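PDB 5T99: glycoside Hydrolase from Bacteroides uniformis, which probably hydrolyses beta-galactosidic bonds at the ends of agarose-derived sugar chains, as a family 2 glycoside hydrolase that binds the inhibitor galactoisofagomine. Local coordinates for residues 610-616 and 629-635; 534-538 and 602-607; 647-652 and 677-681; 498-502 and 595-599. All blocks are in the same frame, centred on the assembly; numbering follows the deposited sequence.

Interaction 1 (610-616 and 629-635)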
loop_
_atom_site.group_PDB
_atom_site.type_symbol
_atom_site.label_atom_id
_atom_site.label_comp_id
_atom_site.label_asym_id
_atom_site.label_seq_id
_atom_site.Cartn_x
_atom_site.Cartn_y
_atom_site.Cartn_z
ATOM N N LYS A 610 9.831 -22.109 3.821
ATOM C CA LYS A 610 10.855 -22.463 2.855
ATOM C C LYS A 610 12.257 -22.215 3.467
ATOM O O LYS A 610 12.556 -21.089 3.882
ATOM C CB LYS A 610 10.651 -21.666 1.567
ATOM C CG LYS A 610 11.490 -22.143 0.401
ATOM C CD LYS A 610 11.243 -21.279 -0.826
ATOM C CE LYS A 610 12.146 -21.699 -1.984
ATOM N NZ LYS A 610 13.593 -21.446 -1.701
ATOM N N PRO A 611 13.103 -23.270 3.555
ATOM C CA PRO A 611 14.349 -23.140 4.324
ATOM C C PRO A 611 15.209 -21.958 3.889
ATOM O O PRO A 611 15.380 -21.716 2.706
ATOM C CB PRO A 611 15.061 -24.466 4.055
ATOM C CG PRO A 611 13.948 -25.428 3.806
ATOM C CD PRO A 611 12.934 -24.644 3.033
ATOM N N MET A 612 15.692 -21.190 4.848
ATOM C CA MET A 612 16.555 -20.050 4.544
ATOM C C MET A 612 17.558 -19.823 5.672
ATOM O O MET A 612 17.477 -20.410 6.772
ATOM C CB MET A 612 15.741 -18.767 4.253
ATOM C CG MET A 612 14.786 -18.317 5.370
ATOM S SD MET A 612 15.514 -17.599 6.882
ATOM C CE MET A 612 16.329 -16.151 6.219
ATOM N N VAL A 613 18.517 -18.972 5.365
ATOM C CA VAL A 613 19.525 -18.591 6.313
ATOM C C VAL A 613 20.061 -17.258 5.812
ATOM O O VAL A 613 20.133 -17.018 4.596
ATOM C CB VAL A 613 20.616 -19.684 6.448
ATOM C CG1 VAL A 613 21.448 -19.799 5.176
ATOM C CG2 VAL A 613 21.506 -19.419 7.651
ATOM N N HIS A 614 20.366 -16.374 6.748
ATOM C CA HIS A 614 20.904 -15.061 6.416
ATOM C C HIS A 614 21.894 -14.666 7.497
ATOM O O HIS A 614 21.686 -14.972 8.677
ATOM C CB HIS A 614 19.774 -14.035 6.291
ATOM C CG HIS A 614 20.237 -12.617 6.187
ATOM N ND1 HIS A 614 20.515 -12.011 4.982
ATOM C CD2 HIS A 614 20.437 -11.673 7.138
ATOM C CE1 HIS A 614 20.878 -10.758 5.193
ATOM N NE2 HIS A 614 20.836 -10.528 6.494
ATOM N N ILE A 615 22.954 -13.984 7.077
ATOM C CA ILE A 615 24.082 -13.676 7.938
ATOM C C ILE A 615 24.325 -12.166 7.903
ATOM O O ILE A 615 24.084 -11.499 6.880
ATOM C CB ILE A 615 25.340 -14.499 7.547
ATOM C CG1 ILE A 615 26.495 -14.210 8.502
ATOM C CG2 ILE A 615 25.769 -14.225 6.111
ATOM C CD1 ILE A 615 27.614 -15.228 8.427
ATOM N N LEU A 616 24.744 -11.642 9.051
ATOM C CA LEU A 616 25.155 -10.253 9.181
ATOM C C LEU A 616 26.221 -10.155 10.288
ATOM O O LEU A 616 26.224 -10.994 11.197
ATOM C CB LEU A 616 23.940 -9.320 9.408
ATOM C CG LEU A 616 22.852 -9.378 10.503
ATOM C CD1 LEU A 616 22.224 -10.748 10.673
ATOM C CD2 LEU A 616 23.326 -8.824 11.834
ATOM N N VAL A 629 28.432 -11.745 15.183
ATOM C CA VAL A 629 27.858 -12.273 13.946
ATOM C C VAL A 629 26.532 -12.924 14.290
ATOM O O VAL A 629 26.475 -13.827 15.120
ATOM C CB VAL A 629 28.811 -13.264 13.230
ATOM C CG1 VAL A 629 28.098 -14.041 12.124
ATOM C CG2 VAL A 629 29.994 -12.507 12.644
ATOM N N TYR A 630 25.477 -12.437 13.641
ATOM C CA TYR A 630 24.108 -12.893 13.851
ATOM C C TYR A 630 23.653 -13.679 12.622
ATOM O O TYR A 630 23.988 -13.326 11.482
ATOM C CB TYR A 630 23.203 -11.685 14.091
ATOM C CG TYR A 630 23.296 -11.031 15.473
ATOM C CD1 TYR A 630 22.483 -9.941 15.788
ATOM C CD2 TYR A 630 24.158 -11.507 16.476
ATOM C CE1 TYR A 630 22.539 -9.327 17.037
ATOM C CE2 TYR A 630 24.203 -10.912 17.727
ATOM C CZ TYR A 630 23.397 -9.820 18.001
ATOM O OH TYR A 630 23.455 -9.223 19.232
ATOM N N VAL A 631 22.940 -14.773 12.863
ATOM C CA VAL A 631 22.345 -15.559 11.788
ATOM C C VAL A 631 20.861 -15.721 12.071
ATOM O O VAL A 631 20.474 -16.085 13.187
ATOM C CB VAL A 631 23.018 -16.942 11.632
ATOM C CG1 VAL A 631 22.204 -17.866 10.720
ATOM C CG2 VAL A 631 24.434 -16.779 11.093
ATOM N N TYR A 632 20.050 -15.439 11.046
ATOM C CA TYR A 632 18.602 -15.654 11.093
ATOM C C TYR A 632 18.241 -16.821 10.171
ATOM O O TYR A 632 18.571 -16.807 8.990
ATOM C CB TYR A 632 17.849 -14.376 10.685
ATOM C CG TYR A 632 18.265 -13.103 11.423
ATOM C CD1 TYR A 632 18.645 -13.129 12.768
ATOM C CD2 TYR A 632 18.249 -11.864 10.775
ATOM C CE1 TYR A 632 19.019 -11.971 13.430
ATOM C CE2 TYR A 632 18.618 -10.697 11.437
ATOM C CZ TYR A 632 19.002 -10.761 12.762
ATOM O OH TYR A 632 19.368 -9.617 13.422
ATOM N N THR A 633 17.591 -17.835 10.719
ATOM C CA THR A 633 17.202 -19.010 9.958
ATOM C C THR A 633 15.901 -19.567 10.519
ATOM O O THR A 633 15.592 -19.360 11.691
ATOM C CB THR A 633 18.285 -20.117 10.011
ATOM O OG1 THR A 633 17.905 -21.227 9.178
ATOM C CG2 THR A 633 18.478 -20.639 11.424
ATOM N N ASN A 634 15.161 -20.280 9.670
ATOM C CA ASN A 634 14.001 -21.070 10.098
ATOM C C ASN A 634 14.350 -22.548 10.295
ATOM O O ASN A 634 13.474 -23.353 10.595
ATOM C CB ASN A 634 12.809 -20.906 9.141
ATOM C CG ASN A 634 13.175 -21.115 7.678
ATOM O OD1 ASN A 634 14.323 -21.436 7.343
ATOM N ND2 ASN A 634 12.196 -20.920 6.793
ATOM N N CYS A 635 15.626 -22.900 10.156
ATOM C CA CYS A 635 16.091 -24.279 10.362
ATOM C C CYS A 635 16.428 -24.585 11.827
ATOM O O CYS A 635 16.626 -23.693 12.641
ATOM C CB CYS A 635 17.311 -24.562 9.482
ATOM S SG CYS A 635 17.025 -24.302 7.721
#
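One face of the Tyr632 ring is covered by Leu616, whose CD1 lies 4.0 Å from the ring centroid, displaced toward the rim, in a CH-pi contact. Lys610 O lies in the plane of the Asn634 amide, and ND2 gives it a nearly straight bond (2.9 Å); ND2 itself stands above the plane of the Lys610 carbonyl, while OD1 receives Met612 N. Because CG of Asn634 sits between the backbone N and the carbonyl carbon (chi1 50°), the amide turns back to the 610-612 backbone. Next to it, Thr633 OG1 donates to Met612 O at 2.6 Å and accepts from Cys635 N, an ST turn. The two strands form an antiparallel beta hairpin: His614 with Tyr632 and Leu616 with Tyr630 are hydrogen-bonded pairs, each joined by two backbone bonds. On the face opposite Leu616 and Tyr632, Val613 CG2 packs on Val631 CG1 (3.5 Å) and Ile615 CD1 on Val629 CG1 (3.9 Å). Strand 613-616 forms an edge of a three-stranded sheet, with 626-633 in the middle and 677-682 beyond. Helix 598-607 lies against the side of Met612, Leu616 and Tyr632, where Asp598 bonds His614 NE2, whereas strand 687-693 packs against Val613, Val631 and Thr633.

Interaction 2 (534-538 and 602-607)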
loop_
_atom_site.group_PDB
_atom_site.type_symbol
_atom_site.label_atom_id
_atom_site.label_comp_id
_atom_site.label_asym_id
_atom_site.label_seq_id
_atom_site.Cartn_x
_atom_site.Cartn_y
_atom_site.Cartn_z
ATOM N N PRO A 534 11.811 -6.823 17.043
ATOM C CA PRO A 534 10.820 -7.837 16.644
ATOM C C PRO A 534 10.745 -9.070 17.555
ATOM O O PRO A 534 9.657 -9.649 17.722
ATOM C CB PRO A 534 11.283 -8.239 15.239
ATOM C CG PRO A 534 11.945 -7.019 14.706
ATOM C CD PRO A 534 12.612 -6.363 15.889
ATOM N N ASP A 535 11.886 -9.450 18.131
ATOM C CA ASP A 535 11.997 -10.621 19.022
ATOM C C ASP A 535 10.994 -10.533 20.189
ATOM O O ASP A 535 10.433 -11.548 20.611
ATOM C CB ASP A 535 13.426 -10.764 19.614
ATOM C CG ASP A 535 14.546 -10.535 18.587
ATOM O OD1 ASP A 535 15.518 -11.329 18.532
ATOM O OD2 ASP A 535 14.469 -9.532 17.849
ATOM N N ILE A 536 10.797 -9.315 20.702
ATOM C CA ILE A 536 9.873 -9.051 21.812
ATOM C C ILE A 536 8.420 -9.318 21.395
ATOM O O ILE A 536 7.663 -9.927 22.160
ATOM C CB ILE A 536 10.035 -7.596 22.352
ATOM C CG1 ILE A 536 11.392 -7.416 23.049
ATOM C CG2 ILE A 536 8.899 -7.194 23.293
ATOM C CD1 ILE A 536 11.531 -8.155 24.371
ATOM N N GLU A 537 8.028 -8.875 20.199
ATOM C CA GLU A 537 6.663 -9.155 19.721
ATOM C C GLU A 537 6.453 -10.662 19.508
ATOM O O GLU A 537 5.445 -11.216 19.964
ATOM C CB GLU A 537 6.331 -8.387 18.444
ATOM C CG GLU A 537 4.839 -8.363 18.106
ATOM C CD GLU A 537 3.973 -7.662 19.137
ATOM O OE1 GLU A 537 4.418 -6.641 19.716
ATOM O OE2 GLU A 537 2.839 -8.125 19.348
ATOM N N PHE A 538 7.414 -11.317 18.848
ATOM C CA PHE A 538 7.343 -12.771 18.623
ATOM C C PHE A 538 7.117 -13.514 19.934
ATOM O O PHE A 538 6.258 -14.397 20.014
ATOM C CB PHE A 538 8.614 -13.333 17.953
ATOM C CG PHE A 538 8.943 -12.718 16.616
ATOM C CD1 PHE A 538 7.978 -12.049 15.846
ATOM C CD2 PHE A 538 10.225 -12.830 16.118
ATOM C CE1 PHE A 538 8.308 -11.484 14.634
ATOM C CE2 PHE A 538 10.563 -12.270 14.892
ATOM C CZ PHE A 538 9.608 -11.598 14.149
ATOM N N LEU A 602 15.036 -11.424 9.476
ATOM C CA LEU A 602 14.521 -11.793 10.806
ATOM C C LEU A 602 13.026 -12.141 10.710
ATOM O O LEU A 602 12.595 -13.179 11.201
ATOM C CB LEU A 602 14.763 -10.673 11.826
ATOM C CG LEU A 602 14.343 -10.932 13.277
ATOM C CD1 LEU A 602 15.053 -12.142 13.857
ATOM C CD2 LEU A 602 14.630 -9.707 14.129
ATOM N N TYR A 603 12.256 -11.288 10.041
ATOM C CA TYR A 603 10.837 -11.588 9.799
ATOM C C TYR A 603 10.627 -12.821 8.917
ATOM O O TYR A 603 9.817 -13.683 9.257
ATOM C CB TYR A 603 10.091 -10.371 9.256
ATOM C CG TYR A 603 9.762 -9.367 10.350
ATOM C CD1 TYR A 603 8.722 -9.598 11.248
ATOM C CD2 TYR A 603 10.491 -8.195 10.485
ATOM C CE1 TYR A 603 8.422 -8.688 12.249
ATOM C CE2 TYR A 603 10.194 -7.272 11.478
ATOM C CZ TYR A 603 9.166 -7.520 12.362
ATOM O OH TYR A 603 8.882 -6.603 13.343
ATOM N N GLN A 604 11.384 -12.922 7.826
ATOM C CA GLN A 604 11.326 -14.096 6.937
ATOM C C GLN A 604 11.625 -15.412 7.691
ATOM O O GLN A 604 10.950 -16.423 7.467
ATOM C CB GLN A 604 12.268 -13.920 5.738
ATOM C CG GLN A 604 11.978 -14.836 4.564
ATOM C CD GLN A 604 12.980 -14.648 3.423
ATOM O OE1 GLN A 604 14.203 -14.787 3.620
ATOM N NE2 GLN A 604 12.473 -14.324 2.224
ATOM N N SER A 605 12.594 -15.377 8.610
ATOM C CA SER A 605 12.915 -16.539 9.457
ATOM C C SER A 605 11.763 -16.978 10.359
ATOM O O SER A 605 11.669 -18.150 10.706
ATOM C CB SER A 605 14.156 -16.266 10.321
ATOM O OG SER A 605 13.874 -15.457 11.459
ATOM N N GLN A 606 10.918 -16.032 10.761
ATOM C CA GLN A 606 9.788 -16.293 11.659
ATOM C C GLN A 606 8.479 -16.622 10.926
ATOM O O GLN A 606 7.634 -17.312 11.474
ATOM C CB GLN A 606 9.576 -15.061 12.559
ATOM C CG GLN A 606 8.549 -15.199 13.679
ATOM C CD GLN A 606 8.916 -16.232 14.734
ATOM O OE1 GLN A 606 9.983 -16.861 14.683
ATOM N NE2 GLN A 606 8.035 -16.398 15.718
ATOM N N TRP A 607 8.328 -16.135 9.693
ATOM C CA TRP A 607 7.049 -16.136 8.975
ATOM C C TRP A 607 6.943 -17.008 7.716
ATOM O O TRP A 607 5.872 -17.061 7.132
ATOM C CB TRP A 607 6.707 -14.691 8.591
ATOM C CG TRP A 607 6.257 -13.828 9.735
ATOM C CD1 TRP A 607 5.954 -14.217 11.017
ATOM C CD2 TRP A 607 5.996 -12.429 9.674
ATOM N NE1 TRP A 607 5.538 -13.141 11.747
ATOM C CE2 TRP A 607 5.545 -12.032 10.945
ATOM C CE3 TRP A 607 6.090 -11.471 8.655
ATOM C CZ2 TRP A 607 5.197 -10.721 11.234
ATOM C CZ3 TRP A 607 5.731 -10.164 8.943
ATOM C CH2 TRP A 607 5.291 -9.804 10.227
#
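Phe538 and Tyr603 both place CG anti to the carbonyl carbon (chi1 -59° for Phe538), and the two rings meet between helices 534-543 and 598-607, where Phe538 is a knob in a hole of helix 598-607. The short helical segments run roughly parallel, 18° apart, and the hole is made by Leu602, Tyr603, Gln606 and Trp607. The Phe538 edge points at the face of Tyr603 in an offset edge-to-face pair, planes at 88° and CZ 3.6 Å from Tyr603 CD1; with Trp607 the rings make an aromatic cluster. Gln606, bent at chi2, lays its aliphatic part over one Phe538 face, its amide stacked nearly parallel to the ring. The opposite face carries Pro534 O, one turn earlier in the same helix. With an alanine in place of Phe538, a gap would probably open among these four residues, and the Tyr603 face and the Gln606 chain would lose their shared support. Around the cluster, Glu550 of the barrel strand 549-552 touches Phe538 and Trp607, and Tyr675 adds another edge-to-face partner for Phe538. One turn before Phe538, Pro534 CB meets Leu602 CD2 at 3.8 Å, and the proline ring also rests against the phenol end of Tyr603, with its CG 3.4 Å from OH.

Interaction 3 (647-652 and 677-681)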
loop_
_atom_site.group_PDB
_atom_site.type_symbol
_atom_site.label_atom_id
_atom_site.label_comp_id
_atom_site.label_asym_id
_atom_site.label_seq_id
_atom_site.Cartn_x
_atom_site.Cartn_y
_atom_site.Cartn_z
ATOM N N LEU A 647 33.346 -22.617 13.590
ATOM C CA LEU A 647 33.292 -21.810 14.813
ATOM C C LEU A 647 32.200 -22.282 15.757
ATOM O O LEU A 647 31.914 -21.608 16.738
ATOM C CB LEU A 647 33.062 -20.344 14.472
ATOM C CG LEU A 647 34.147 -19.661 13.639
ATOM C CD1 LEU A 647 33.637 -18.331 13.096
ATOM C CD2 LEU A 647 35.411 -19.449 14.451
ATOM N N GLY A 648 31.591 -23.432 15.468
ATOM C CA GLY A 648 30.582 -24.025 16.347
ATOM C C GLY A 648 29.168 -24.028 15.785
ATOM O O GLY A 648 28.776 -23.150 15.018
ATOM N N LYS A 649 28.420 -25.058 16.160
ATOM C CA LYS A 649 26.990 -25.154 15.898
ATOM C C LYS A 649 26.257 -24.245 16.877
ATOM O O LYS A 649 26.737 -24.005 17.985
ATOM C CB LYS A 649 26.501 -26.598 16.099
ATOM C CG LYS A 649 26.714 -27.534 14.907
ATOM C CD LYS A 649 26.772 -29.024 15.270
ATOM C CE LYS A 649 25.864 -29.424 16.439
ATOM N NZ LYS A 649 25.728 -30.902 16.566
ATOM N N ARG A 650 25.098 -23.743 16.459
ATOM C CA ARG A 650 24.148 -23.113 17.373
ATOM C C ARG A 650 22.707 -23.505 17.037
ATOM O O ARG A 650 22.231 -23.287 15.918
ATOM C CB ARG A 650 24.347 -21.599 17.399
ATOM C CG ARG A 650 25.228 -21.141 18.559
ATOM C CD ARG A 650 26.230 -20.118 18.108
ATOM N NE ARG A 650 27.282 -19.827 19.092
ATOM C CZ ARG A 650 28.342 -20.601 19.338
ATOM N NH1 ARG A 650 29.245 -20.206 20.219
ATOM N NH2 ARG A 650 28.508 -21.772 18.728
ATOM N N VAL A 651 22.035 -24.105 18.020
ATOM C CA VAL A 651 20.685 -24.635 17.843
ATOM C C VAL A 651 19.680 -23.536 18.195
ATOM O O VAL A 651 19.782 -22.916 19.257
ATOM C CB VAL A 651 20.473 -25.880 18.725
ATOM C CG1 VAL A 651 19.055 -26.435 18.571
ATOM C CG2 VAL A 651 21.517 -26.943 18.395
ATOM N N LYS A 652 18.723 -23.289 17.302
ATOM C CA LYS A 652 17.691 -22.276 17.549
ATOM C C LYS A 652 16.762 -22.739 18.669
ATOM O O LYS A 652 16.339 -23.892 18.679
ATOM C CB LYS A 652 16.886 -21.991 16.288
ATOM C CG LYS A 652 16.130 -20.685 16.357
ATOM C CD LYS A 652 15.516 -20.342 15.019
ATOM C CE LYS A 652 14.676 -19.088 15.101
ATOM N NZ LYS A 652 13.929 -18.916 13.832
ATOM N N LEU A 677 20.688 -16.453 16.146
ATOM C CA LEU A 677 21.844 -17.287 16.479
ATOM C C LEU A 677 23.057 -16.387 16.392
ATOM O O LEU A 677 23.130 -15.557 15.493
ATOM C CB LEU A 677 21.997 -18.446 15.493
ATOM C CG LEU A 677 20.857 -19.451 15.365
ATOM C CD1 LEU A 677 21.200 -20.479 14.306
ATOM C CD2 LEU A 677 20.568 -20.139 16.686
ATOM N N SER A 678 24.006 -16.535 17.314
ATOM C CA SER A 678 25.111 -15.573 17.401
ATOM C C SER A 678 26.478 -16.182 17.714
ATOM O O SER A 678 26.597 -17.153 18.463
ATOM C CB SER A 678 24.787 -14.484 18.434
ATOM O OG SER A 678 24.383 -15.070 19.653
ATOM N N TRP A 679 27.497 -15.565 17.129
ATOM C CA TRP A 679 28.895 -15.905 17.356
ATOM C C TRP A 679 29.652 -14.613 17.628
ATOM O O TRP A 679 29.284 -13.558 17.098
ATOM C CB TRP A 679 29.488 -16.563 16.102
ATOM C CG TRP A 679 29.005 -17.956 15.805
ATOM C CD1 TRP A 679 29.662 -19.122 16.068
ATOM C CD2 TRP A 679 27.784 -18.325 15.151
ATOM N NE1 TRP A 679 28.920 -20.193 15.633
ATOM C CE2 TRP A 679 27.766 -19.733 15.062
ATOM C CE3 TRP A 679 26.702 -17.600 14.635
ATOM C CZ2 TRP A 679 26.704 -20.436 14.482
ATOM C CZ3 TRP A 679 25.649 -18.294 14.059
ATOM C CH2 TRP A 679 25.656 -19.700 13.983
ATOM N N ASP A 680 30.701 -14.702 18.445
ATOM C CA ASP A 680 31.687 -13.627 18.584
ATOM C C ASP A 680 32.952 -14.060 17.857
ATOM O O ASP A 680 33.646 -14.980 18.297
ATOM C CB ASP A 680 31.981 -13.328 20.058
ATOM C CG ASP A 680 31.051 -12.277 20.640
ATOM O OD1 ASP A 680 31.031 -11.130 20.131
ATOM O OD2 ASP A 680 30.344 -12.599 21.618
ATOM N N VAL A 681 33.242 -13.388 16.744
ATOM C CA VAL A 681 34.284 -13.812 15.817
ATOM C C VAL A 681 35.389 -12.764 15.776
ATOM O O VAL A 681 35.115 -11.609 15.460
ATOM C CB VAL A 681 33.709 -13.997 14.394
ATOM C CG1 VAL A 681 34.757 -14.595 13.459
ATOM C CG2 VAL A 681 32.457 -14.868 14.440
HETATM O O HOH W 1 30.644 -17.229 20.180
#
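Trp679 NE1 donates to Gly648 O at 3.0 Å. The acceptor lies in the indole plane, whereas the donor stands above the plane of the glycine carbonyl, so the ring presents its edge to the strand. Arg650 adds weaker bonds: NE reaches Ser678 O at 2.8 Å but at a bent angle of 116°, and NH2 turns back to Lys649 O. A water accepts from Asp680 N and, weakly, from Arg650 NH1, a loose link between the guanidinium and the other strand. The guanidinium lies flat over the indole, planes 25° apart, in an off-centre cation-pi stack with CZ 4.1 Å from the centroid of the five-membered ring. Arg650 CD lies over the same indole, 3.4 Å from Trp679 CE2; a bend at chi2 (136°) lets the chain run along the ring.

Face-to-face packing of two antiparallel sheets, a beta sandwich, provides the setting: strand 645-651 is an edge of a four-stranded sheet, strand 677-682 an edge of a three-stranded one, and no backbone hydrogen bond joins the two segments. Gly648 adopts backbone angles that suit a residue without a side chain, and a CB there would run into Arg650 NH2. Leucine side chains flank the indole. At one end Leu647 CD1 makes an apolar contact with Val681 CG2 at 3.9 Å; at the other, Leu677 packs CD1 against the Arg650 carbonyl, 3.4 Å from O, and turns CD2 toward Lys652 CA, while the Lys652 chain extends to Thr633 O.

Interaction 4 (498-502 and 595-599)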
loop_
_atom_site.group_PDB
_atom_site.type_symbol
_atom_site.label_atom_id
_atom_site.label_comp_id
_atom_site.label_asym_id
_atom_site.label_seq_id
_atom_site.Cartn_x
_atom_site.Cartn_y
_atom_site.Cartn_z
ATOM N N CYS A 498 11.093 -0.702 15.622
ATOM C CA CYS A 498 12.536 -0.837 15.583
ATOM C C CYS A 498 13.024 -0.110 14.334
ATOM O O CYS A 498 12.357 -0.109 13.289
ATOM C CB CYS A 498 12.907 -2.325 15.522
ATOM S SG CYS A 498 14.666 -2.723 15.684
ATOM N N THR A 499 14.175 0.535 14.452
ATOM C CA THR A 499 14.746 1.313 13.365
ATOM C C THR A 499 16.097 0.745 12.948
ATOM O O THR A 499 16.833 0.190 13.775
ATOM C CB THR A 499 14.910 2.784 13.782
ATOM O OG1 THR A 499 15.649 2.856 15.008
ATOM C CG2 THR A 499 13.553 3.415 13.987
ATOM N N SER A 500 16.415 0.908 11.667
ATOM C CA SER A 500 17.717 0.535 11.125
ATOM C C SER A 500 17.962 1.212 9.782
ATOM O O SER A 500 17.021 1.637 9.107
ATOM C CB SER A 500 17.834 -0.980 10.978
ATOM O OG SER A 500 16.832 -1.514 10.138
ATOM N N SER A 501 19.236 1.355 9.428
ATOM C CA SER A 501 19.643 1.754 8.080
ATOM C C SER A 501 20.225 0.512 7.411
ATOM O O SER A 501 20.943 -0.253 8.062
ATOM C CB SER A 501 20.688 2.872 8.129
ATOM O OG SER A 501 20.227 3.996 8.872
ATOM N N ARG A 502 19.902 0.309 6.131
ATOM C CA ARG A 502 20.363 -0.861 5.364
ATOM C C ARG A 502 21.881 -0.941 5.338
ATOM O O ARG A 502 22.532 0.020 4.945
ATOM C CB ARG A 502 19.862 -0.794 3.909
ATOM C CG ARG A 502 20.187 -2.038 3.081
ATOM C CD ARG A 502 19.468 -2.045 1.737
ATOM N NE ARG A 502 19.734 -0.830 0.975
ATOM C CZ ARG A 502 20.871 -0.553 0.332
ATOM N NH1 ARG A 502 21.891 -1.409 0.323
ATOM N NH2 ARG A 502 20.989 0.605 -0.317
ATOM N N LEU A 595 15.003 -2.381 -1.226
ATOM C CA LEU A 595 16.091 -3.298 -0.870
ATOM C C LEU A 595 15.940 -3.770 0.572
ATOM O O LEU A 595 15.787 -2.948 1.478
ATOM C CB LEU A 595 17.464 -2.659 -1.103
ATOM C CG LEU A 595 17.779 -2.405 -2.581
ATOM C CD1 LEU A 595 18.981 -1.486 -2.721
ATOM C CD2 LEU A 595 18.000 -3.711 -3.337
ATOM N N PRO A 596 15.957 -5.101 0.789
ATOM C CA PRO A 596 15.719 -5.594 2.146
ATOM C C PRO A 596 16.876 -5.248 3.089
ATOM O O PRO A 596 18.049 -5.350 2.699
ATOM C CB PRO A 596 15.602 -7.116 1.952
ATOM C CG PRO A 596 16.413 -7.409 0.737
ATOM C CD PRO A 596 16.283 -6.197 -0.147
ATOM N N LYS A 597 16.539 -4.825 4.304
ATOM C CA LYS A 597 17.521 -4.683 5.373
ATOM C C LYS A 597 17.636 -6.046 6.013
ATOM O O LYS A 597 16.895 -6.969 5.645
ATOM C CB LYS A 597 17.060 -3.660 6.400
ATOM C CG LYS A 597 16.783 -2.275 5.839
ATOM C CD LYS A 597 16.138 -1.377 6.887
ATOM C CE LYS A 597 15.595 -0.096 6.259
ATOM N NZ LYS A 597 14.777 0.749 7.176
ATOM N N ASP A 598 18.538 -6.193 6.980
ATOM C CA ASP A 598 18.660 -7.473 7.690
ATOM C C ASP A 598 17.352 -7.850 8.400
ATOM O O ASP A 598 17.091 -9.027 8.608
ATOM C CB ASP A 598 19.791 -7.444 8.720
ATOM C CG ASP A 598 21.144 -7.202 8.095
ATOM O OD1 ASP A 598 21.528 -7.963 7.177
ATOM O OD2 ASP A 598 21.814 -6.239 8.532
ATOM N N ARG A 599 16.565 -6.838 8.771
ATOM C CA ARG A 599 15.288 -7.007 9.459
ATOM C C ARG A 599 14.286 -7.840 8.664
ATOM O O ARG A 599 13.572 -8.660 9.241
ATOM C CB ARG A 599 14.687 -5.634 9.792
ATOM C CG ARG A 599 13.473 -5.676 10.723
ATOM C CD ARG A 599 13.667 -4.789 11.956
ATOM N NE ARG A 599 14.172 -3.456 11.616
ATOM C CZ ARG A 599 13.458 -2.488 11.043
ATOM N NH1 ARG A 599 12.167 -2.657 10.744
ATOM N NH2 ARG A 599 14.043 -1.322 10.767
HETATM O O HOH W 2 18.040 -4.221 9.993
#
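Ser500 OG has two partners: Arg599 NH2 donates to it at 2.9 Å, and a water lies 3.0 Å from OG and also accepts, weakly, from Arg599 N near the start of helix 598-607. The serine OG is tilted from the guanidinium plane, and Cys498 O lies over one face of that group. Lys597 stretches its extended chain alongside, with CD 3.3 Å from Ser500 OG, until NZ donates to Ser500 O at 3.1 Å from above the carbonyl plane. Asp557 and Gly588 O also bind this ammonium. A methionine in place of Lys597 would probably leave Ser500 O without this donor and the Asp557 carboxylate without its positive mate. Farther along, Arg502 bends at chi3 (55°) and brings its guanidinium against Leu595, whose CD1 sits over the centre of one face, 3.7 Å from CZ; Asp591 pairs with NE. The contact joins the loop after barrel strand 490-495 to the start of helix 598-607, beside the inhibitor pocket, and Arg599 NH1 bonds the backbone O of Phe587, a residue of that pocket. Lys597 and Arg599 thus meet oxygens of Ser500, while Arg502 packs on Leu595; the three buried charges are probably balanced by Asp557, Asp524 and Asp591 respectively.

Helix 598-607 connects three of the contacts: its start serves interaction 4, its later turns interaction 2, and it is followed in the chain, after a short loop, by the first strand of interaction 1. Interactions 2 and 4, with centres 13 Å apart, touch where Pro534 CG meets Arg599 CD at 3.9 Å. Asp598, from the 595-599 segment, reaches His614 of interaction 1 by a probable OD1 to NE2 hydrogen bond of 2.7 Å. Interaction 3 lies farther out, coupled to interaction 1 through Lys652 NZ and Thr633 O (2.7 Å). Galactoisofagomine is about 7 Å from the Thr499 side chain and about 12 Å from that of Tyr603, which places interaction 4 nearer the pocket than interaction 2.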